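Local coordinates for pentacotripeptide-repeat region of PRORP domain-containing protein (Brachypodium distachyon, PDB 4ME2) that probably binds group II intron RNA in the chloroplast, as expected of a pentatricopeptide repeat protein built from helix-turn-helix units, at residues E144-I147 against E148-R152; A61-S65 against P66-T70; L45-E48 against A49-V53; E204-Y207 against R208-K212. All coordinates share one frame; numbering follows the deposited sequence.

Overall arrangement
The fold is all-helical, its helices joined by loops and turns, and the four contacts sample it from one end to the other. In chain order they run interaction 3, interaction 2, interaction 1, interaction 4, with successive centres about 20, 24 and 23 Å apart. Interaction 3 opens helix 47-59, and interaction 2 spans the loop after it and the first turn of helix 66-77. Interaction 1 lies toward the end of helix 133-151, nearest the chain's centre, and interaction 4 begins helix 204-216. No two touch; interactions 3 and 4, about 42 Å between centres, lie on opposite sides of the chain's centre. Local helix starts and turn-to-turn contacts thus recur along an elongated array of stacked helices, as in pentatricopeptide repeat proteins.

Interaction 1. Residues E144-I147 against E148-R152; sequences EAFI and EEKER
F146 and E149 meet near the C-terminal end of helix 133-151, in a fold of stacked helix-turn-helix repeats, and they mark its tightly packed side. E149 CG lies between its own backbone N and carbonyl carbon (chi1 74°), which swings the extended chain back toward the preceding turn. There OE2 meets the edge of the F146 ring in its plane, 3.5 Å from CD1, with the carboxylate turned 84° from the ring. The same carboxylate accepts from Y121 OH and pairs with R109. K150 runs alongside F146, its CG 3.6 Å from F146 CE1, before NZ leaves for E166, while W163, L171 and L174 help enclose the ring. Cutting E149 back to an alanine is likely to leave R109 without this counter-charge, Y121 OH without this acceptor, and a gap at the ring edge. The looser side faces solvent: E148 OE2 lies 2.9 Å from R152 NE, well out of the guanidinium plane, a pairing of charges alone. E144 turns instead to R189. Between the two sides, buried I147 lies beside E151, with I147 CG2 3.7 Å from E151 CD.

Interaction 2. Residues A61-S65 against P66-T70; sequences AADRS and PPAAT
An Asx turn at D63 leads into the start of helix 66-77, where S65 occupies the N-cap and packs against P66, P67, A68 and A69. D63 OD1 is gripped twice from the same face of its carboxylate. S65 N reaches it from above the plane at 3.1 Å, and S65 OG donates to it at 2.8 Å from the syn side. A chi1 of 74° keeps the serine OG beside its own backbone N, which lets both reach the same aspartate oxygen. The hydroxyl makes no capping bond to the helix; P67 CD is a neighbour, 3.6 Å from S65 OG. The serine carbonyl serves the helix instead: A69 N donates to S65 O at 2.8 Å, nearly straight at 171°. The A68 methyl lies over that same face of the carboxylate, its CB 3.6 Å from D63 CG. One turn on, P66 O accepts from both T70 N and T70 OG1, the hydroxyl coming from above the carbonyl plane at 2.7 Å. Away from this cluster R64 reaches back to T60 and to the carbonyl of K57, and touches S99 and L100 of helix 98-109. P66 and P67 have no N-H to offer at the first helical positions, where an alpha-helix needs none for its own bonding. The chemistry therefore implies a helix start fixed by the turn before it, with the D63 carboxylate probably also favoured by the positive end of the helix.

Interaction 3. Residues L45-E48 against A49-V53; sequences LSTE and AIHAV
S46 OG has two hydrogen-bond partners at the N-cap of helix 47-59: A49 N donates to it at 3.2 Å, and D84 OD1 of helix 82-94 shares a hydrogen bond with it. The hydroxyl is placed for the first of these by a chi1 of 63°, which brings OG round over the first turn, and the bond is fairly straight at 157°. The backbone carbonyl of S46 takes the first helical bond, from I50 N at 3.0 Å. Just before the cap, L45 folds across the helix start. Its CD1 lies 3.8 Å from I50 CG1, the two side chains crossing at about a right angle, while its CD2 packs on the methyl of A49, 3.8 Å from CB. Since L45 precedes the N-cap and I50 is the fourth residue after it, this is a hydrophobic staple. On the exposed flank T47 and H51 run side by side, T47 CG2 3.8 Å from H51 CE1. On the buried flank V53 meets A88 and L92 of helix 82-94. Without the S46 hydroxyl, as with an alanine here, A49 N would probably lose its side-chain cap and D84 this hydrogen-bond partner. Polar capping and apolar stapling thus act together here: the hydroxyl gives a first-turn amide an acceptor and, through D84, links this helix start to helix 82-94.

Interaction 4. Residues E204-Y207 against R208-K212; sequences EYMY and RVMAK
The Y205 ring carries V209 on one face: V209 CG2 stands 3.8 Å from the ring centroid, 18° off the ring normal, in a CH-pi contact between residues one turn apart. Its closest ring carbons, CE1 and CZ, lie on the rim side toward which the methyl is offset. The torsion at V209 (chi1 169°) sets CG2 anti to its carbonyl carbon and so directs it back at the tyrosine. The Y205 side chain also touches T172 and R176 of helix 168-180. Another flat group, the R208 guanidinium, is turned 59° from the E204 carboxylate on the exposed flank, with K212 NZ in its plane at one edge. R208 reaches E204 through its aliphatic part, CD lying 3.9 Å from E204 CG. The charged ends stay apart, E204 OE2 being 4.9 Å from R208 NH1, so their opposite charges probably attract without a direct bond. On the buried flank M206 and M210 run alongside each other, the sulfur SD of M206 4.1 Å from M210 CG, and both press on Y191 of helix 184-197. Y207 turns its ring toward W233 of helix 220-236, while A211 N donates to Y207 O at 2.8 Å. Helix 204-216 is thus amphipathic, one flank wedged among helices 168-180, 184-197 and 220-236 and the other bearing charges, as in the stacked helical hairpins of a pentatricopeptide repeat array.

Interaction 1. Residues E144-I147 against E148-R152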
loop_
_atom_site.group_PDB
_atom_site.type_symbol
_atom_site.label_atom_id
_atom_site.label_comp_id
_atom_site.label_asym_id
_atom_site.label_seq_id
_atom_site.Cartn_x
_atom_site.Cartn_y
_atom_site.Cartn_z
ATOM N N GLU A 144 -6.272 -2.215 2.500
ATOM C CA GLU A 144 -7.291 -3.257 2.371
ATOM C C GLU A 144 -7.133 -4.033 1.065
ATOM O O GLU A 144 -7.282 -5.253 1.055
ATOM C CB GLU A 144 -8.701 -2.678 2.478
ATOM C CG GLU A 144 -9.026 -2.118 3.852
ATOM C CD GLU A 144 -8.890 -3.144 4.956
ATOM O OE1 GLU A 144 -9.520 -4.221 4.856
ATOM O OE2 GLU A 144 -8.160 -2.875 5.932
ATOM N N ALA A 145 -6.810 -3.327 -0.021
ATOM C CA ALA A 145 -6.635 -3.952 -1.334
ATOM C C ALA A 145 -5.422 -4.878 -1.360
ATOM O O ALA A 145 -5.459 -5.935 -1.988
ATOM C CB ALA A 145 -6.543 -2.898 -2.435
ATOM N N PHE A 146 -4.361 -4.477 -0.668
ATOM C CA PHE A 146 -3.157 -5.285 -0.557
ATOM C C PHE A 146 -3.464 -6.572 0.200
ATOM O O PHE A 146 -3.107 -7.658 -0.246
ATOM C CB PHE A 146 -2.054 -4.486 0.145
ATOM C CG PHE A 146 -0.865 -5.310 0.571
ATOM C CD1 PHE A 146 -0.218 -6.159 -0.327
ATOM C CD2 PHE A 146 -0.369 -5.209 1.865
ATOM C CE1 PHE A 146 0.887 -6.903 0.067
ATOM C CE2 PHE A 146 0.740 -5.944 2.266
ATOM C CZ PHE A 146 1.366 -6.795 1.365
ATOM N N ILE A 147 -4.142 -6.448 1.336
ATOM C CA ILE A 147 -4.454 -7.626 2.146
ATOM C C ILE A 147 -5.336 -8.588 1.351
ATOM O O ILE A 147 -5.081 -9.795 1.327
ATOM C CB ILE A 147 -5.079 -7.246 3.507
ATOM C CG1 ILE A 147 -4.048 -6.495 4.355
ATOM C CG2 ILE A 147 -5.561 -8.485 4.255
ATOM C CD1 ILE A 147 -4.611 -5.845 5.602
ATOM N N GLU A 148 -6.343 -8.037 0.676
ATOM C CA GLU A 148 -7.256 -8.837 -0.141
ATOM C C GLU A 148 -6.536 -9.527 -1.301
ATOM O O GLU A 148 -6.713 -10.731 -1.511
ATOM C CB GLU A 148 -8.431 -7.997 -0.652
ATOM C CG GLU A 148 -9.262 -8.702 -1.722
ATOM C CD GLU A 148 -10.732 -8.311 -1.714
ATOM O OE1 GLU A 148 -11.123 -7.422 -0.928
ATOM O OE2 GLU A 148 -11.505 -8.909 -2.498
ATOM N N GLU A 149 -5.719 -8.784 -2.046
ATOM C CA GLU A 149 -5.033 -9.387 -3.189
ATOM C C GLU A 149 -4.113 -10.538 -2.772
ATOM O O GLU A 149 -3.887 -11.463 -3.546
ATOM C CB GLU A 149 -4.285 -8.346 -4.034
ATOM C CG GLU A 149 -3.001 -7.812 -3.419
ATOM C CD GLU A 149 -2.483 -6.552 -4.092
ATOM O OE1 GLU A 149 -3.058 -6.120 -5.111
ATOM O OE2 GLU A 149 -1.484 -5.997 -3.600
ATOM N N LYS A 150 -3.602 -10.494 -1.545
ATOM C CA LYS A 150 -2.775 -11.582 -1.034
ATOM C C LYS A 150 -3.637 -12.758 -0.597
ATOM O O LYS A 150 -3.409 -13.892 -1.012
ATOM C CB LYS A 150 -1.918 -11.105 0.138
ATOM C CG LYS A 150 -0.975 -9.964 -0.195
ATOM C CD LYS A 150 0.207 -10.420 -1.034
ATOM C CE LYS A 150 1.127 -11.328 -0.232
ATOM N NZ LYS A 150 2.383 -11.624 -0.972
ATOM N N GLU A 151 -4.636 -12.480 0.233
ATOM C CA GLU A 151 -5.416 -13.540 0.869
ATOM C C GLU A 151 -6.369 -14.251 -0.085
ATOM O O GLU A 151 -6.614 -15.449 0.056
ATOM C CB GLU A 151 -6.159 -12.998 2.089
ATOM C CG GLU A 151 -5.221 -12.507 3.178
ATOM C CD GLU A 151 -5.937 -12.151 4.463
ATOM O OE1 GLU A 151 -5.263 -12.112 5.514
ATOM O OE2 GLU A 151 -7.162 -11.910 4.428
ATOM N N ARG A 152 -6.893 -13.520 -1.062
ATOM C CA ARG A 152 -7.779 -14.104 -2.064
ATOM C C ARG A 152 -7.025 -14.450 -3.356
ATOM O O ARG A 152 -7.638 -14.826 -4.357
ATOM C CB ARG A 152 -8.954 -13.163 -2.350
ATOM C CG ARG A 152 -9.737 -12.738 -1.115
ATOM C CD ARG A 152 -10.857 -11.773 -1.478
ATOM N NE ARG A 152 -11.166 -11.803 -2.911
ATOM C CZ ARG A 152 -12.311 -12.231 -3.436
ATOM N NH1 ARG A 152 -13.294 -12.659 -2.655
ATOM N NH2 ARG A 152 -12.480 -12.221 -4.753
#

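Interaction 2. Residues A61-S65 against P66-T70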
loop_
_atom_site.group_PDB
_atom_site.type_symbol
_atom_site.label_atom_id
_atom_site.label_comp_id
_atom_site.label_asym_id
_atom_site.label_seq_id
_atom_site.Cartn_x
_atom_site.Cartn_y
_atom_site.Cartn_z
ATOM N N ALA A 61 -9.289 17.478 -14.867
ATOM C CA ALA A 61 -8.902 18.855 -14.573
ATOM C C ALA A 61 -9.877 19.533 -13.615
ATOM O O ALA A 61 -9.480 20.384 -12.817
ATOM C CB ALA A 61 -8.764 19.656 -15.858
ATOM N N ALA A 62 -11.138 19.123 -13.678
ATOM C CA ALA A 62 -12.188 19.706 -12.844
ATOM C C ALA A 62 -12.526 18.859 -11.620
ATOM O O ALA A 62 -13.012 19.377 -10.613
ATOM C CB ALA A 62 -13.437 19.940 -13.672
ATOM N N ASP A 63 -12.276 17.557 -11.715
ATOM C CA ASP A 63 -12.709 16.622 -10.684
ATOM C C ASP A 63 -11.703 15.490 -10.587
ATOM O O ASP A 63 -11.638 14.636 -11.471
ATOM C CB ASP A 63 -14.106 16.081 -11.022
ATOM C CG ASP A 63 -14.708 15.239 -9.905
ATOM O OD1 ASP A 63 -14.057 15.060 -8.854
ATOM O OD2 ASP A 63 -15.848 14.749 -10.084
ATOM N N ARG A 64 -10.916 15.504 -9.515
ATOM C CA ARG A 64 -9.941 14.446 -9.249
ATOM C C ARG A 64 -10.359 13.523 -8.098
ATOM O O ARG A 64 -9.533 12.786 -7.552
ATOM C CB ARG A 64 -8.536 15.041 -9.034
ATOM C CG ARG A 64 -7.636 14.902 -10.258
ATOM C CD ARG A 64 -6.632 16.034 -10.434
ATOM N NE ARG A 64 -6.285 16.243 -11.847
ATOM C CZ ARG A 64 -5.425 17.153 -12.300
ATOM N NH1 ARG A 64 -4.783 17.954 -11.460
ATOM N NH2 ARG A 64 -5.200 17.265 -13.607
ATOM N N SER A 65 -11.646 13.546 -7.746
ATOM C CA SER A 65 -12.194 12.630 -6.734
ATOM C C SER A 65 -12.142 11.167 -7.203
ATOM O O SER A 65 -12.150 10.892 -8.406
ATOM C CB SER A 65 -13.627 13.012 -6.373
ATOM O OG SER A 65 -14.517 12.647 -7.411
ATOM N N PRO A 66 -12.105 10.219 -6.249
ATOM C CA PRO A 66 -11.846 8.827 -6.621
ATOM C C PRO A 66 -12.703 8.280 -7.779
ATOM O O PRO A 66 -12.145 7.698 -8.706
ATOM C CB PRO A 66 -12.074 8.067 -5.311
ATOM C CG PRO A 66 -11.717 9.066 -4.261
ATOM C CD PRO A 66 -12.217 10.378 -4.785
ATOM N N PRO A 67 -14.037 8.490 -7.758
ATOM C CA PRO A 67 -14.790 7.965 -8.905
ATOM C C PRO A 67 -14.338 8.546 -10.257
ATOM O O PRO A 67 -14.214 7.803 -11.240
ATOM C CB PRO A 67 -16.234 8.378 -8.598
ATOM C CG PRO A 67 -16.276 8.560 -7.119
ATOM C CD PRO A 67 -14.928 9.109 -6.756
ATOM N N ALA A 68 -14.091 9.856 -10.297
ATOM C CA ALA A 68 -13.654 10.533 -11.516
ATOM C C ALA A 68 -12.251 10.089 -11.931
ATOM O O ALA A 68 -12.004 9.837 -13.114
ATOM C CB ALA A 68 -13.708 12.042 -11.338
ATOM N N ALA A 69 -11.348 9.988 -10.959
ATOM C CA ALA A 69 -9.980 9.559 -11.239
ATOM C C ALA A 69 -9.933 8.092 -11.643
ATOM O O ALA A 69 -9.096 7.713 -12.454
ATOM C CB ALA A 69 -9.070 9.812 -10.051
ATOM N N THR A 70 -10.828 7.280 -11.079
ATOM C CA THR A 70 -10.904 5.858 -11.424
ATOM C C THR A 70 -11.352 5.663 -12.873
ATOM O O THR A 70 -10.727 4.919 -13.633
ATOM C CB THR A 70 -11.840 5.085 -10.468
ATOM O OG1 THR A 70 -11.327 5.165 -9.133
ATOM C CG2 THR A 70 -11.940 3.622 -10.876
#

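Interaction 3. Residues L45-E48 against A49-V53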
loop_
_atom_site.group_PDB
_atom_site.type_symbol
_atom_site.label_atom_id
_atom_site.label_comp_id
_atom_site.label_asym_id
_atom_site.label_seq_id
_atom_site.Cartn_x
_atom_site.Cartn_y
_atom_site.Cartn_z
ATOM N N LEU A 45 10.235 7.907 -20.281
ATOM C CA LEU A 45 8.898 8.195 -20.778
ATOM C C LEU A 45 8.788 7.986 -22.276
ATOM O O LEU A 45 9.455 8.663 -23.060
ATOM C CB LEU A 45 8.513 9.636 -20.467
ATOM C CG LEU A 45 7.852 9.946 -19.134
ATOM C CD1 LEU A 45 7.581 11.438 -19.092
ATOM C CD2 LEU A 45 6.570 9.147 -18.965
ATOM N N SER A 46 7.928 7.066 -22.678
ATOM C CA SER A 46 7.662 6.858 -24.089
ATOM C C SER A 46 6.612 7.834 -24.598
ATOM O O SER A 46 5.946 8.518 -23.820
ATOM C CB SER A 46 7.169 5.440 -24.315
ATOM O OG SER A 46 5.941 5.241 -23.632
ATOM N N THR A 47 6.453 7.877 -25.914
ATOM C CA THR A 47 5.404 8.676 -26.522
ATOM C C THR A 47 4.028 8.314 -25.960
ATOM O O THR A 47 3.261 9.192 -25.564
ATOM C CB THR A 47 5.396 8.499 -28.043
ATOM O OG1 THR A 47 6.642 8.966 -28.572
ATOM C CG2 THR A 47 4.252 9.281 -28.670
ATOM N N GLU A 48 3.720 7.023 -25.915
ATOM C CA GLU A 48 2.406 6.603 -25.432
ATOM C C GLU A 48 2.188 6.914 -23.949
ATOM O O GLU A 48 1.072 7.247 -23.553
ATOM C CB GLU A 48 2.090 5.136 -25.766
ATOM C CG GLU A 48 3.281 4.197 -25.836
ATOM C CD GLU A 48 4.152 4.439 -27.058
ATOM O OE1 GLU A 48 3.649 4.386 -28.200
ATOM O OE2 GLU A 48 5.353 4.677 -26.870
ATOM N N ALA A 49 3.239 6.810 -23.134
ATOM C CA ALA A 49 3.133 7.156 -21.714
ATOM C C ALA A 49 2.849 8.645 -21.544
ATOM O O ALA A 49 1.949 9.030 -20.794
ATOM C CB ALA A 49 4.386 6.759 -20.956
ATOM N N ILE A 50 3.612 9.481 -22.248
ATOM C CA ILE A 50 3.401 10.930 -22.199
ATOM C C ILE A 50 1.965 11.301 -22.565
ATOM O O ILE A 50 1.315 12.082 -21.858
ATOM C CB ILE A 50 4.397 11.693 -23.101
ATOM C CG1 ILE A 50 5.798 11.631 -22.491
ATOM C CG2 ILE A 50 3.962 13.144 -23.278
ATOM C CD1 ILE A 50 6.864 12.352 -23.288
ATOM N N HIS A 51 1.470 10.739 -23.666
ATOM C CA HIS A 51 0.096 10.982 -24.092
ATOM C C HIS A 51 -0.891 10.568 -23.034
ATOM O O HIS A 51 -1.852 11.288 -22.767
ATOM C CB HIS A 51 -0.208 10.287 -25.420
ATOM C CG HIS A 51 0.315 11.025 -26.631
ATOM N ND1 HIS A 51 0.587 10.405 -27.798
ATOM C CD2 HIS A 51 0.619 12.373 -26.822
ATOM C CE1 HIS A 51 1.036 11.308 -28.691
ATOM N NE2 HIS A 51 1.057 12.512 -28.092
ATOM N N ALA A 52 -0.648 9.413 -22.411
ATOM C CA ALA A 52 -1.547 8.888 -21.385
ATOM C C ALA A 52 -1.561 9.759 -20.129
ATOM O O ALA A 52 -2.620 9.976 -19.532
ATOM C CB ALA A 52 -1.186 7.451 -21.042
ATOM N N VAL A 53 -0.394 10.258 -19.735
ATOM C CA VAL A 53 -0.304 11.166 -18.590
ATOM C C VAL A 53 -1.088 12.438 -18.889
ATOM O O VAL A 53 -1.856 12.923 -18.054
ATOM C CB VAL A 53 1.161 11.517 -18.245
ATOM C CG1 VAL A 53 1.232 12.675 -17.251
ATOM C CG2 VAL A 53 1.882 10.299 -17.688
#

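Interaction 4. Residues E204-Y207 against R208-K212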
loop_
_atom_site.group_PDB
_atom_site.type_symbol
_atom_site.label_atom_id
_atom_site.label_comp_id
_atom_site.label_asym_id
_atom_site.label_seq_id
_atom_site.Cartn_x
_atom_site.Cartn_y
_atom_site.Cartn_z
ATOM N N GLU A 204 12.455 -8.195 16.093
ATOM C CA GLU A 204 12.217 -7.255 17.185
ATOM C C GLU A 204 11.824 -5.894 16.637
ATOM O O GLU A 204 10.958 -5.221 17.197
ATOM C CB GLU A 204 13.457 -7.106 18.068
ATOM C CG GLU A 204 13.322 -6.046 19.152
ATOM C CD GLU A 204 14.515 -6.001 20.089
ATOM O OE1 GLU A 204 15.639 -6.337 19.656
ATOM O OE2 GLU A 204 14.329 -5.620 21.263
ATOM N N TYR A 205 12.475 -5.495 15.544
ATOM C CA TYR A 205 12.188 -4.215 14.899
ATOM C C TYR A 205 10.710 -4.024 14.537
ATOM O O TYR A 205 10.156 -2.966 14.793
ATOM C CB TYR A 205 13.083 -4.004 13.674
ATOM C CG TYR A 205 12.915 -2.657 13.010
ATOM C CD1 TYR A 205 13.020 -1.479 13.744
ATOM C CD2 TYR A 205 12.657 -2.565 11.645
ATOM C CE1 TYR A 205 12.864 -0.246 13.141
ATOM C CE2 TYR A 205 12.507 -1.336 11.030
ATOM C CZ TYR A 205 12.609 -0.183 11.785
ATOM O OH TYR A 205 12.467 1.038 11.185
ATOM N N MET A 206 10.075 -5.032 13.945
ATOM C CA MET A 206 8.651 -4.917 13.624
ATOM C C MET A 206 7.818 -4.657 14.880
ATOM O O MET A 206 6.906 -3.829 14.867
ATOM C CB MET A 206 8.142 -6.167 12.917
ATOM C CG MET A 206 6.634 -6.203 12.709
ATOM S SD MET A 206 6.011 -4.926 11.597
ATOM C CE MET A 206 6.083 -5.785 10.029
ATOM N N TYR A 207 8.133 -5.373 15.955
ATOM C CA TYR A 207 7.402 -5.216 17.213
ATOM C C TYR A 207 7.548 -3.810 17.781
ATOM O O TYR A 207 6.573 -3.209 18.236
ATOM C CB TYR A 207 7.859 -6.246 18.250
ATOM C CG TYR A 207 7.601 -7.677 17.855
ATOM C CD1 TYR A 207 6.340 -8.088 17.438
ATOM C CD2 TYR A 207 8.616 -8.627 17.909
ATOM C CE1 TYR A 207 6.097 -9.401 17.074
ATOM C CE2 TYR A 207 8.384 -9.941 17.546
ATOM C CZ TYR A 207 7.125 -10.322 17.134
ATOM O OH TYR A 207 6.889 -11.622 16.776
ATOM N N ARG A 208 8.769 -3.287 17.761
ATOM C CA ARG A 208 9.025 -1.968 18.319
ATOM C C ARG A 208 8.318 -0.886 17.510
ATOM O O ARG A 208 7.758 0.047 18.080
ATOM C CB ARG A 208 10.528 -1.686 18.397
ATOM C CG ARG A 208 11.302 -2.657 19.281
ATOM C CD ARG A 208 12.751 -2.226 19.434
ATOM N NE ARG A 208 12.838 -0.813 19.801
ATOM C CZ ARG A 208 13.948 -0.187 20.179
ATOM N NH1 ARG A 208 15.103 -0.840 20.256
ATOM N NH2 ARG A 208 13.900 1.103 20.491
ATOM N N VAL A 209 8.349 -1.023 16.185
ATOM C CA VAL A 209 7.657 -0.085 15.302
ATOM C C VAL A 209 6.186 -0.012 15.693
ATOM O O VAL A 209 5.637 1.075 15.890
ATOM C CB VAL A 209 7.771 -0.505 13.818
ATOM C CG1 VAL A 209 6.838 0.324 12.942
ATOM C CG2 VAL A 209 9.207 -0.368 13.332
ATOM N N MET A 210 5.577 -1.186 15.820
ATOM C CA MET A 210 4.140 -1.303 16.042
ATOM C C MET A 210 3.727 -0.917 17.461
ATOM O O MET A 210 2.779 -0.154 17.643
ATOM C CB MET A 210 3.658 -2.707 15.675
ATOM C CG MET A 210 3.482 -2.906 14.175
ATOM S SD MET A 210 2.186 -1.832 13.519
ATOM C CE MET A 210 0.768 -2.480 14.401
ATOM N N ALA A 211 4.443 -1.425 18.459
ATOM C CA ALA A 211 4.099 -1.135 19.856
ATOM C C ALA A 211 4.126 0.365 20.153
ATOM O O ALA A 211 3.192 0.903 20.752
ATOM C CB ALA A 211 5.009 -1.899 20.811
ATOM N N LYS A 212 5.188 1.041 19.719
ATOM C CA LYS A 212 5.334 2.477 19.940
ATOM C C LYS A 212 4.382 3.271 19.040
ATOM O O LYS A 212 3.844 4.306 19.441
ATOM C CB LYS A 212 6.796 2.906 19.731
ATOM C CG LYS A 212 7.804 2.073 20.526
ATOM C CD LYS A 212 9.254 2.288 20.096
ATOM C CE LYS A 212 9.931 3.411 20.871
ATOM N NZ LYS A 212 11.417 3.307 20.811
#